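Local coordinates for protein cytochrome P450 (Rhodococcus erythropolis, PDB 3WEC) that hydroxylates the quinoline nitrogen of aurachin alkaloids as a heme-containing cytochrome P450 monooxygenase, an essential step in giving these compounds their antibiotic activity, at residues A31-E36 / M325-S330; M85-G90 / R199-I204; S229-S232 / Q237-V240; L266-R271 / L294-P299. One frame throughout, in Å; residues are numbered along the deposited sequence.

In the fold
Near the N terminus, helix 27-36 opens the widest loop, which interaction 1 closes when residues 31-36 meet 325-330, at the end of strand 323-326, the fifth along the chain and the middle one of the mixed sheet. The other three contacts nest inside that loop and follow one another in series. Interaction 2 joins the loop after helix 73-81 to helix 194-216 near the substrate. Interaction 3 closes the short turn between helix 224-230 and the long helix 240-271, at the far side of the chain from interactions 1 and 4. Interaction 4 packs the C-terminal end of helix 240-271 on the end of helix 286-296. Interactions 1 and 4 touch, with Ala329 CA 3.9 Å from Pro298 CG.

Interaction 1. Residues A31-E36 / M325-S330; sequences ARLRTE and MVLLAS
Leu33 and Arg34 of helix 27-36, the A helix of the P450 fold, pack on Leu327 and Ser330 where strand 323-326 of the mixed sheet gives way to helix 328-333. Following 325-330 along the chain, Met325 first anchors the strand through backbone hydrogen bonds to Trp47 and Val49. Leu327 then forms the centre of an inverse gamma turn, with Leu328 N bonded to Val326 O at 3.0 Å, and stands at the N-cap position of the helix. Its side chain crosses that of Leu33 at about a right angle, Leu327 CD2 lying 3.9 Å from Leu33 CD1. Leu328 is turned elsewhere and touches the heme. Ser330 supplies the polar half of the contact: with OG anti to its own N (chi1 -169°), the hydroxyl accepts a bond from Arg34 NH1 at 2.9 Å and also hydrogen-bonds Ala50 O, which ties the helix to the sheet. A bend at chi3 (-61°) turns the Arg34 guanidinium so that NH1 meets Ser330 OG; CG and CD pass beside the same oxygen. It lies at the guanidinium edge, 1° out of its plane, whereas Ser330 O, 3.2 Å from Arg34 NH1, sits over a face at too poor an angle to bond.

Interaction 2. Residues M85-G90 / R199-I204; sequences MPPFLG and RRSAAI
Pro87 rests its ring against Arg200, Ser201 and Ile204 of helix 194-216, and apolar packing accounts for most of the contact. These three residues lie on one side of the helix, and the backbones come nearest between Pro87 and Ser201, 6.4 Å from CA to CA. At one corner of the ring, Pro87 CG meets Arg200 CB at 4.0 Å, the two side chains crossing at about a right angle; it is the first methylene of the arginine that touches. At the next corner, Pro87 CB faces Ile204 CD1 at 4.1 Å. Ile204 reaches this position because CG1 stands beside its backbone N (chi1 -67°) and the chain then extends to CD1. Ile204 also packs on Val182 of helix 172-182 and Leu248 of helix 240-271, so the proline joins a wider apolar seam.

Polar groups add little. Ser201 OG lies 4.3 Å from Pro87 CG, a marginal contact, and no hydrogen bond passes between the segments. A crystal neighbour touches Arg200, so the course of its outer chain may partly reflect the lattice.

The remaining ties place the loop: a backbone hydrogen bond links Leu89 to Val185, Leu89 packs on Leu249 and Val252, and Phe88, pointing away from helix 194-216, touches the bound aurachin intermediate. A B-C loop that rests its outer side against the G helix and lends residues to the substrate pocket is characteristic of the P450 fold.

Interaction 3. Residues S229-S232 / Q237-V240; sequences SEVS and QLSV
A single water links Val231 to Leu238 across the turn between helix 224-230 and helix 240-271, the latter being the long central helix of the P450 fold. It accepts a hydrogen bond from Leu238 N at 2.8 Å. The water can also donate to Val231 O, 3.0 Å away, although other acceptors compete for its protons. The two backbone groups stand too far apart to bond directly, Val231 O being 4.6 Å from Leu238 N. The same carbonyl oxygen comes within 3.4 Å of Gln237 CB.

Apolar contact accompanies the bridge: Val231 CG1 approaches Leu238 CD1 at 4.4 Å, a loose packing. Both residues lean on helix 107-121, Val231 on Asp117 and Leu238 on Leu111, Leu114 and Val115. Next in the chain, Ser239 is the N-cap of helix 240-271: its OG caps a backbone N just beyond, while Glu242 OE1 hydrogen-bonds Ser239 N, in the manner of a capping box.

With no direct hydrogen bond between the segments, the chemistry implies that this solvent molecule probably acts as part of the turn, satisfying the backbone donor on one arm and, when a proton is turned that way, serving the acceptor on the other.

Interaction 4. Residues L266-R271 / L294-P299; sequences LITFSR and LRFEPP
Two flat groups, the Arg271 guanidinium and the Phe296 ring, meet Glu297 and Thr268 respectively where the end of helix 240-271, the long central helix of the P450 fold, packs on the end of helix 286-296, its K helix. Over one face of the guanidinium sits Ile267 CG2, 3.4 Å above the plane and centred on it. At its edge, near the plane, lies Glu297 OE2, but 4.2 Å from Arg271 NH1 is beyond a salt bridge, and any attraction is probably modest. Each charge has a firmer partner: Arg271 NE pairs with Glu389, and Glu297 OE1 pairs with Arg400 and also bonds Tyr27 OH.

The Phe296 ring receives the methyl of Thr268 obliquely, Thr268 CG2 lying 3.8 Å from Phe296 CD2 and 4.1 Å from Phe296 CE2. Phe296 CG is anti to its backbone N (chi1 -166°), which turns the ring toward helix 240-271; Arg333 makes a cation-pi contact with the same ring. Just before it, Arg295 and Glu292 form the salt bridge of the ExxR motif of P450s.

Thr268 is split by role. Its methyl packs, while its hydroxyl is hydrogen-bonded to Asn264 O, one turn back in its own helix. Glu297 passes that hydroxyl with its aliphatic part: CG of Glu297, beside its backbone N (chi1 -73°), lies 3.6 Å from Thr268 OG1.

Interaction 1. Residues A31-E36 / M325-S330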
loop_
_atom_site.group_PDB
_atom_site.type_symbol
_atom_site.label_atom_id
_atom_site.label_comp_id
_atom_site.label_asym_id
_atom_site.label_seq_id
_atom_site.Cartn_x
_atom_site.Cartn_y
_atom_site.Cartn_z
ATOM N N ALA A 31 10.330 -15.819 10.653
ATOM C CA ALA A 31 11.166 -16.989 10.464
ATOM C C ALA A 31 10.627 -18.179 11.297
ATOM O O ALA A 31 10.357 -19.247 10.731
ATOM C CB ALA A 31 12.626 -16.680 10.783
ATOM N N ARG A 32 10.440 -17.963 12.609
ATOM C CA ARG A 32 9.832 -18.951 13.520
ATOM C C ARG A 32 8.569 -19.532 12.892
ATOM O O ARG A 32 8.451 -20.737 12.771
ATOM C CB ARG A 32 9.491 -18.347 14.900
ATOM C CG ARG A 32 10.642 -18.172 15.886
ATOM C CD ARG A 32 10.108 -18.121 17.310
ATOM N NE ARG A 32 9.957 -19.476 17.842
ATOM C CZ ARG A 32 9.148 -19.840 18.837
ATOM N NH1 ARG A 32 8.362 -18.951 19.429
ATOM N NH2 ARG A 32 9.111 -21.107 19.231
ATOM N N LEU A 33 7.646 -18.664 12.475
ATOM C CA LEU A 33 6.421 -19.072 11.766
ATOM C C LEU A 33 6.612 -20.038 10.580
ATOM O O LEU A 33 5.908 -21.036 10.485
ATOM C CB LEU A 33 5.622 -17.848 11.293
ATOM C CG LEU A 33 4.613 -17.274 12.290
ATOM C CD1 LEU A 33 3.906 -16.053 11.708
ATOM C CD2 LEU A 33 3.598 -18.313 12.738
ATOM N N ARG A 34 7.531 -19.724 9.672
ATOM C CA ARG A 34 7.757 -20.571 8.494
ATOM C C ARG A 34 8.368 -21.947 8.830
ATOM O O ARG A 34 7.937 -22.958 8.275
ATOM C CB ARG A 34 8.591 -19.834 7.447
ATOM C CG ARG A 34 7.929 -18.573 6.904
ATOM C CD ARG A 34 8.575 -18.128 5.603
ATOM N NE ARG A 34 9.989 -17.812 5.787
ATOM C CZ ARG A 34 10.434 -16.680 6.315
ATOM N NH1 ARG A 34 9.592 -15.739 6.711
ATOM N NH2 ARG A 34 11.728 -16.473 6.429
ATOM N N THR A 35 9.354 -22.000 9.734
ATOM C CA THR A 35 9.969 -23.291 10.119
ATOM C C THR A 35 9.019 -24.165 10.947
ATOM O O THR A 35 9.015 -25.398 10.794
ATOM C CB THR A 35 11.304 -23.136 10.900
ATOM O OG1 THR A 35 12.151 -22.188 10.250
ATOM C CG2 THR A 35 12.055 -24.474 10.997
ATOM N N GLU A 36 8.213 -23.536 11.807
ATOM C CA GLU A 36 7.429 -24.271 12.819
ATOM C C GLU A 36 5.905 -24.296 12.612
ATOM O O GLU A 36 5.287 -25.360 12.742
ATOM C CB GLU A 36 7.754 -23.742 14.225
ATOM C CG GLU A 36 9.223 -23.869 14.601
ATOM C CD GLU A 36 9.678 -22.829 15.611
ATOM O OE1 GLU A 36 10.679 -22.128 15.330
ATOM O OE2 GLU A 36 9.042 -22.723 16.686
ATOM N N MET A 325 -5.311 -13.815 6.847
ATOM C CA MET A 325 -4.321 -12.780 6.800
ATOM C C MET A 325 -3.128 -13.340 6.045
ATOM O O MET A 325 -2.478 -14.274 6.519
ATOM C CB MET A 325 -3.902 -12.496 8.237
ATOM C CG MET A 325 -3.847 -11.042 8.585
ATOM S SD MET A 325 -5.506 -10.355 8.529
ATOM C CE MET A 325 -5.783 -10.286 10.302
ATOM N N VAL A 326 -2.821 -12.802 4.881
ATOM C CA VAL A 326 -1.720 -13.350 4.098
ATOM C C VAL A 326 -0.446 -12.545 4.353
ATOM O O VAL A 326 -0.394 -11.370 4.005
ATOM C CB VAL A 326 -2.059 -13.366 2.590
ATOM C CG1 VAL A 326 -0.842 -13.763 1.773
ATOM C CG2 VAL A 326 -3.206 -14.323 2.323
ATOM N N LEU A 327 0.574 -13.170 4.946
ATOM C CA LEU A 327 1.815 -12.441 5.291
ATOM C C LEU A 327 2.768 -12.286 4.127
ATOM O O LEU A 327 3.721 -13.057 3.980
ATOM C CB LEU A 327 2.562 -13.120 6.441
ATOM C CG LEU A 327 2.407 -12.688 7.900
ATOM C CD1 LEU A 327 1.074 -12.025 8.241
ATOM C CD2 LEU A 327 2.642 -13.916 8.749
ATOM N N LEU A 328 2.489 -11.300 3.292
ATOM C CA LEU A 328 3.326 -10.936 2.157
ATOM C C LEU A 328 4.797 -10.799 2.538
ATOM O O LEU A 328 5.677 -11.284 1.813
ATOM C CB LEU A 328 2.819 -9.619 1.574
ATOM C CG LEU A 328 1.330 -9.411 1.274
ATOM C CD1 LEU A 328 1.173 -8.011 0.722
ATOM C CD2 LEU A 328 0.804 -10.402 0.244
ATOM N N ALA A 329 5.056 -10.154 3.687
ATOM C CA ALA A 329 6.400 -9.861 4.167
ATOM C C ALA A 329 7.179 -11.159 4.485
ATOM O O ALA A 329 8.365 -11.275 4.144
ATOM C CB ALA A 329 6.344 -8.936 5.381
ATOM N N SER A 330 6.495 -12.120 5.107
ATOM C CA SER A 330 7.041 -13.448 5.386
ATOM C C SER A 330 7.352 -14.267 4.112
ATOM O O SER A 330 8.494 -14.663 3.897
ATOM C CB SER A 330 6.082 -14.214 6.292
ATOM O OG SER A 330 6.687 -15.368 6.769
#

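Interaction 2. Residues M85-G90 / R199-I204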
loop_
_atom_site.group_PDB
_atom_site.type_symbol
_atom_site.label_atom_id
_atom_site.label_comp_id
_atom_site.label_asym_id
_atom_site.label_seq_id
_atom_site.Cartn_x
_atom_site.Cartn_y
_atom_site.Cartn_z
ATOM N N MET A 85 -14.425 0.239 15.641
ATOM C CA MET A 85 -13.633 0.439 14.418
ATOM C C MET A 85 -13.322 1.907 14.158
ATOM O O MET A 85 -14.220 2.730 14.171
ATOM C CB MET A 85 -14.372 -0.103 13.178
ATOM C CG MET A 85 -14.228 -1.598 12.895
ATOM S SD MET A 85 -12.532 -2.179 12.680
ATOM C CE MET A 85 -12.055 -1.495 11.086
ATOM N N PRO A 86 -12.043 2.233 13.895
ATOM C CA PRO A 86 -11.595 3.528 13.373
ATOM C C PRO A 86 -12.076 3.666 11.928
ATOM O O PRO A 86 -12.452 2.654 11.333
ATOM C CB PRO A 86 -10.070 3.397 13.412
ATOM C CG PRO A 86 -9.823 1.937 13.278
ATOM C CD PRO A 86 -10.908 1.301 14.067
ATOM N N PRO A 87 -12.102 4.891 11.371
ATOM C CA PRO A 87 -12.444 5.033 9.940
ATOM C C PRO A 87 -11.510 4.182 9.075
ATOM O O PRO A 87 -10.291 4.268 9.192
ATOM C CB PRO A 87 -12.199 6.512 9.643
ATOM C CG PRO A 87 -12.179 7.188 10.960
ATOM C CD PRO A 87 -11.727 6.176 11.977
ATOM N N PHE A 88 -12.106 3.340 8.245
ATOM C CA PHE A 88 -11.359 2.353 7.489
ATOM C C PHE A 88 -11.997 2.128 6.113
ATOM O O PHE A 88 -13.223 1.921 6.018
ATOM C CB PHE A 88 -11.288 1.061 8.312
ATOM C CG PHE A 88 -10.535 -0.059 7.653
ATOM C CD1 PHE A 88 -11.131 -1.306 7.504
ATOM C CD2 PHE A 88 -9.235 0.119 7.188
ATOM C CE1 PHE A 88 -10.437 -2.349 6.912
ATOM C CE2 PHE A 88 -8.545 -0.925 6.581
ATOM C CZ PHE A 88 -9.150 -2.160 6.442
ATOM N N LEU A 89 -11.163 2.234 5.068
ATOM C CA LEU A 89 -11.522 1.835 3.692
ATOM C C LEU A 89 -12.120 0.444 3.745
ATOM O O LEU A 89 -11.523 -0.459 4.323
ATOM C CB LEU A 89 -10.277 1.771 2.792
ATOM C CG LEU A 89 -9.897 2.731 1.658
ATOM C CD1 LEU A 89 -8.908 2.027 0.730
ATOM C CD2 LEU A 89 -11.079 3.247 0.855
ATOM N N GLY A 90 -13.292 0.233 3.178
ATOM C CA GLY A 90 -13.838 -1.121 3.265
ATOM C C GLY A 90 -14.695 -1.471 4.487
ATOM O O GLY A 90 -15.255 -2.573 4.566
ATOM N N ARG A 199 -12.425 13.976 12.625
ATOM C CA ARG A 199 -11.635 14.776 11.677
ATOM C C ARG A 199 -11.340 14.031 10.348
ATOM O O ARG A 199 -11.202 14.624 9.254
ATOM C CB ARG A 199 -10.329 15.052 12.343
ATOM C CG ARG A 199 -9.622 16.300 11.915
ATOM C CD ARG A 199 -9.495 17.083 13.195
ATOM N NE ARG A 199 -8.259 17.829 13.310
ATOM C CZ ARG A 199 -8.172 18.961 14.027
ATOM N NH1 ARG A 199 -9.253 19.454 14.596
ATOM N NH2 ARG A 199 -7.032 19.626 14.111
ATOM N N ARG A 200 -11.255 12.720 10.459
ATOM C CA ARG A 200 -10.829 11.851 9.346
ATOM C C ARG A 200 -12.053 11.463 8.554
ATOM O O ARG A 200 -12.029 11.395 7.314
ATOM C CB ARG A 200 -10.250 10.601 9.965
ATOM C CG ARG A 200 -9.091 9.937 9.255
ATOM C CD ARG A 200 -7.850 10.094 10.085
ATOM N NE ARG A 200 -7.227 8.808 10.344
ATOM C CZ ARG A 200 -6.068 8.634 10.972
ATOM N NH1 ARG A 200 -5.333 9.639 11.409
ATOM N NH2 ARG A 200 -5.656 7.418 11.198
ATOM N N SER A 201 -13.113 11.134 9.283
ATOM C CA SER A 201 -14.469 10.991 8.739
ATOM C C SER A 201 -14.960 12.197 7.963
ATOM O O SER A 201 -15.537 12.052 6.899
ATOM C CB SER A 201 -15.473 10.718 9.873
ATOM O OG SER A 201 -15.720 9.325 9.897
ATOM N N ALA A 202 -14.769 13.393 8.498
ATOM C CA ALA A 202 -15.155 14.560 7.720
ATOM C C ALA A 202 -14.392 14.517 6.394
ATOM O O ALA A 202 -14.931 14.855 5.358
ATOM C CB ALA A 202 -14.913 15.855 8.471
ATOM N N ALA A 203 -13.165 14.017 6.397
ATOM C CA ALA A 203 -12.348 14.181 5.220
ATOM C C ALA A 203 -12.684 13.108 4.158
ATOM O O ALA A 203 -12.530 13.319 2.933
ATOM C CB ALA A 203 -10.889 14.195 5.637
ATOM N N ILE A 204 -13.178 11.965 4.618
ATOM C CA ILE A 204 -13.755 11.024 3.706
ATOM C C ILE A 204 -14.973 11.646 3.034
ATOM O O ILE A 204 -15.136 11.520 1.799
ATOM C CB ILE A 204 -14.078 9.649 4.369
ATOM C CG1 ILE A 204 -12.776 8.929 4.778
ATOM C CG2 ILE A 204 -14.950 8.757 3.454
ATOM C CD1 ILE A 204 -13.014 7.850 5.824
#

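Interaction 3. Residues S229-S232 / Q237-V240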
loop_
_atom_site.group_PDB
_atom_site.type_symbol
_atom_site.label_atom_id
_atom_site.label_comp_id
_atom_site.label_asym_id
_atom_site.label_seq_id
_atom_site.Cartn_x
_atom_site.Cartn_y
_atom_site.Cartn_z
ATOM N N SER A 229 -15.081 9.605 -15.901
ATOM C CA SER A 229 -16.336 10.005 -16.597
ATOM C C SER A 229 -16.471 9.460 -18.038
ATOM O O SER A 229 -17.543 8.979 -18.400
ATOM C CB SER A 229 -16.509 11.530 -16.640
ATOM O OG SER A 229 -15.994 12.141 -15.482
ATOM N N GLU A 230 -15.415 9.563 -18.860
ATOM C CA GLU A 230 -15.510 9.207 -20.305
ATOM C C GLU A 230 -15.469 7.722 -20.624
ATOM O O GLU A 230 -15.823 7.325 -21.730
ATOM C CB GLU A 230 -14.396 9.857 -21.106
ATOM C CG GLU A 230 -14.494 11.363 -21.283
ATOM C CD GLU A 230 -13.139 11.979 -21.611
ATOM O OE1 GLU A 230 -12.108 11.269 -21.477
ATOM O OE2 GLU A 230 -13.104 13.169 -22.002
ATOM N N VAL A 231 -14.999 6.896 -19.688
ATOM C CA VAL A 231 -14.808 5.473 -19.980
ATOM C C VAL A 231 -16.142 4.751 -20.270
ATOM O O VAL A 231 -17.104 4.889 -19.520
ATOM C CB VAL A 231 -13.907 4.776 -18.929
ATOM C CG1 VAL A 231 -14.586 4.659 -17.563
ATOM C CG2 VAL A 231 -13.442 3.418 -19.435
ATOM N N SER A 232 -16.191 4.022 -21.383
ATOM C CA SER A 232 -17.418 3.333 -21.815
ATOM C C SER A 232 -17.109 2.010 -22.511
ATOM O O SER A 232 -16.513 2.006 -23.604
ATOM C CB SER A 232 -18.280 4.254 -22.701
ATOM O OG SER A 232 -19.080 3.530 -23.642
ATOM N N GLN A 237 -20.653 1.866 -17.994
ATOM C CA GLN A 237 -19.918 3.036 -17.583
ATOM C C GLN A 237 -20.077 3.315 -16.071
ATOM O O GLN A 237 -21.056 2.923 -15.453
ATOM C CB GLN A 237 -20.305 4.232 -18.457
ATOM C CG GLN A 237 -21.645 4.836 -18.122
ATOM C CD GLN A 237 -21.969 6.075 -18.957
ATOM O OE1 GLN A 237 -23.054 6.658 -18.828
ATOM N NE2 GLN A 237 -21.021 6.493 -19.808
ATOM N N LEU A 238 -19.083 3.950 -15.472
ATOM C CA LEU A 238 -19.176 4.248 -14.029
ATOM C C LEU A 238 -20.245 5.279 -13.764
ATOM O O LEU A 238 -20.302 6.288 -14.472
ATOM C CB LEU A 238 -17.851 4.738 -13.472
ATOM C CG LEU A 238 -16.717 3.707 -13.560
ATOM C CD1 LEU A 238 -15.372 4.336 -13.286
ATOM C CD2 LEU A 238 -16.966 2.482 -12.680
ATOM N N SER A 239 -21.102 5.010 -12.776
ATOM C CA SER A 239 -21.932 6.037 -12.192
ATOM C C SER A 239 -21.048 7.152 -11.618
ATOM O O SER A 239 -19.826 7.054 -11.642
ATOM C CB SER A 239 -22.833 5.453 -11.099
ATOM O OG SER A 239 -22.201 5.526 -9.830
ATOM N N VAL A 240 -21.677 8.195 -11.074
ATOM C CA VAL A 240 -20.974 9.346 -10.544
ATOM C C VAL A 240 -20.546 9.103 -9.073
ATOM O O VAL A 240 -19.470 9.553 -8.638
ATOM C CB VAL A 240 -21.807 10.637 -10.764
ATOM C CG1 VAL A 240 -21.168 11.832 -10.075
ATOM C CG2 VAL A 240 -21.938 10.926 -12.256
HETATM O O HOH W 1 -17.634 5.885 -16.789
#

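Interaction 4. Residues L266-R271 / L294-P299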
loop_
_atom_site.group_PDB
_atom_site.type_symbol
_atom_site.label_atom_id
_atom_site.label_comp_id
_atom_site.label_asym_id
_atom_site.label_seq_id
_atom_site.Cartn_x
_atom_site.Cartn_y
_atom_site.Cartn_z
ATOM N N LEU A 266 15.149 4.154 2.239
ATOM C CA LEU A 266 16.144 4.940 2.971
ATOM C C LEU A 266 16.853 4.158 4.115
ATOM O O LEU A 266 18.077 4.010 4.120
ATOM C CB LEU A 266 15.462 6.219 3.477
ATOM C CG LEU A 266 15.589 7.533 2.694
ATOM C CD1 LEU A 266 16.385 7.459 1.374
ATOM C CD2 LEU A 266 14.280 8.251 2.498
ATOM N N ILE A 267 16.055 3.629 5.045
ATOM C CA ILE A 267 16.532 2.779 6.139
ATOM C C ILE A 267 17.388 1.638 5.597
ATOM O O ILE A 267 18.408 1.333 6.156
ATOM C CB ILE A 267 15.338 2.188 6.942
ATOM C CG1 ILE A 267 14.443 3.308 7.500
ATOM C CG2 ILE A 267 15.810 1.227 8.039
ATOM C CD1 ILE A 267 13.068 2.880 7.963
ATOM N N THR A 268 16.941 0.998 4.513
ATOM C CA THR A 268 17.655 -0.168 3.942
ATOM C C THR A 268 19.006 0.170 3.271
ATOM O O THR A 268 19.999 -0.527 3.469
ATOM C CB THR A 268 16.714 -0.933 2.983
ATOM O OG1 THR A 268 15.474 -1.167 3.633
ATOM C CG2 THR A 268 17.293 -2.273 2.552
ATOM N N PHE A 269 19.074 1.236 2.489
ATOM C CA PHE A 269 20.391 1.657 1.975
ATOM C C PHE A 269 21.336 2.247 3.041
ATOM O O PHE A 269 22.548 2.275 2.841
ATOM C CB PHE A 269 20.246 2.582 0.759
ATOM C CG PHE A 269 19.772 1.875 -0.487
ATOM C CD1 PHE A 269 20.464 0.782 -0.996
ATOM C CD2 PHE A 269 18.649 2.307 -1.159
ATOM C CE1 PHE A 269 20.035 0.130 -2.138
ATOM C CE2 PHE A 269 18.211 1.653 -2.306
ATOM C CZ PHE A 269 18.907 0.569 -2.798
ATOM N N SER A 270 20.793 2.691 4.171
ATOM C CA SER A 270 21.583 3.137 5.319
ATOM C C SER A 270 22.233 1.914 5.959
ATOM O O SER A 270 23.426 1.904 6.289
ATOM C CB SER A 270 20.696 3.845 6.349
ATOM O OG SER A 270 21.463 4.418 7.408
ATOM N N ARG A 271 21.433 0.868 6.107
ATOM C CA ARG A 271 21.915 -0.360 6.696
ATOM C C ARG A 271 22.830 -1.176 5.775
ATOM O O ARG A 271 23.602 -1.985 6.263
ATOM C CB ARG A 271 20.726 -1.180 7.171
ATOM C CG ARG A 271 20.166 -0.677 8.491
ATOM C CD ARG A 271 18.787 -1.262 8.698
ATOM N NE ARG A 271 18.190 -0.821 9.954
ATOM C CZ ARG A 271 16.948 -1.131 10.331
ATOM N NH1 ARG A 271 16.177 -1.882 9.548
ATOM N NH2 ARG A 271 16.475 -0.682 11.470
ATOM N N LEU A 294 11.168 -3.530 -2.222
ATOM C CA LEU A 294 9.746 -3.841 -2.013
ATOM C C LEU A 294 9.589 -5.258 -1.478
ATOM O O LEU A 294 8.678 -5.514 -0.654
ATOM C CB LEU A 294 8.926 -3.656 -3.301
ATOM C CG LEU A 294 8.481 -2.261 -3.744
ATOM C CD1 LEU A 294 8.082 -2.268 -5.199
ATOM C CD2 LEU A 294 7.338 -1.664 -2.956
ATOM N N ARG A 295 10.492 -6.147 -1.919
ATOM C CA ARG A 295 10.562 -7.521 -1.406
ATOM C C ARG A 295 11.075 -7.593 0.047
ATOM O O ARG A 295 10.436 -8.219 0.895
ATOM C CB ARG A 295 11.412 -8.437 -2.301
ATOM C CG ARG A 295 11.292 -9.895 -1.889
ATOM C CD ARG A 295 12.420 -10.777 -2.431
ATOM N NE ARG A 295 13.776 -10.440 -1.997
ATOM C CZ ARG A 295 14.342 -10.791 -0.831
ATOM N NH1 ARG A 295 13.674 -11.471 0.092
ATOM N NH2 ARG A 295 15.604 -10.466 -0.587
ATOM N N PHE A 296 12.235 -6.976 0.290
ATOM C CA PHE A 296 12.919 -6.956 1.600
ATOM C C PHE A 296 12.152 -6.149 2.639
ATOM O O PHE A 296 12.129 -6.506 3.804
ATOM C CB PHE A 296 14.340 -6.364 1.439
ATOM C CG PHE A 296 15.246 -6.601 2.608
ATOM C CD1 PHE A 296 15.812 -7.848 2.840
ATOM C CD2 PHE A 296 15.582 -5.554 3.468
ATOM C CE1 PHE A 296 16.680 -8.054 3.931
ATOM C CE2 PHE A 296 16.436 -5.762 4.560
ATOM C CZ PHE A 296 17.001 -7.015 4.782
ATOM N N GLU A 297 11.571 -5.024 2.238
ATOM C CA GLU A 297 10.853 -4.204 3.199
ATOM C C GLU A 297 9.541 -3.701 2.585
ATOM O O GLU A 297 9.440 -2.535 2.226
ATOM C CB GLU A 297 11.708 -3.018 3.673
ATOM C CG GLU A 297 12.857 -3.359 4.627
ATOM C CD GLU A 297 12.435 -3.539 6.071
ATOM O OE1 GLU A 297 11.220 -3.595 6.352
ATOM O OE2 GLU A 297 13.330 -3.665 6.949
ATOM N N PRO A 298 8.530 -4.582 2.490
ATOM C CA PRO A 298 7.280 -4.201 1.806
ATOM C C PRO A 298 6.508 -3.222 2.651
ATOM O O PRO A 298 6.662 -3.221 3.870
ATOM C CB PRO A 298 6.531 -5.541 1.654
ATOM C CG PRO A 298 7.416 -6.601 2.273
ATOM C CD PRO A 298 8.428 -5.908 3.135
ATOM N N PRO A 299 5.721 -2.324 2.025
ATOM C CA PRO A 299 5.039 -1.352 2.888
ATOM C C PRO A 299 3.805 -1.981 3.565
ATOM O O PRO A 299 3.406 -1.557 4.677
ATOM C CB PRO A 299 4.652 -0.228 1.914
ATOM C CG PRO A 299 4.505 -0.932 0.598
ATOM C CD PRO A 299 5.505 -2.058 0.590
#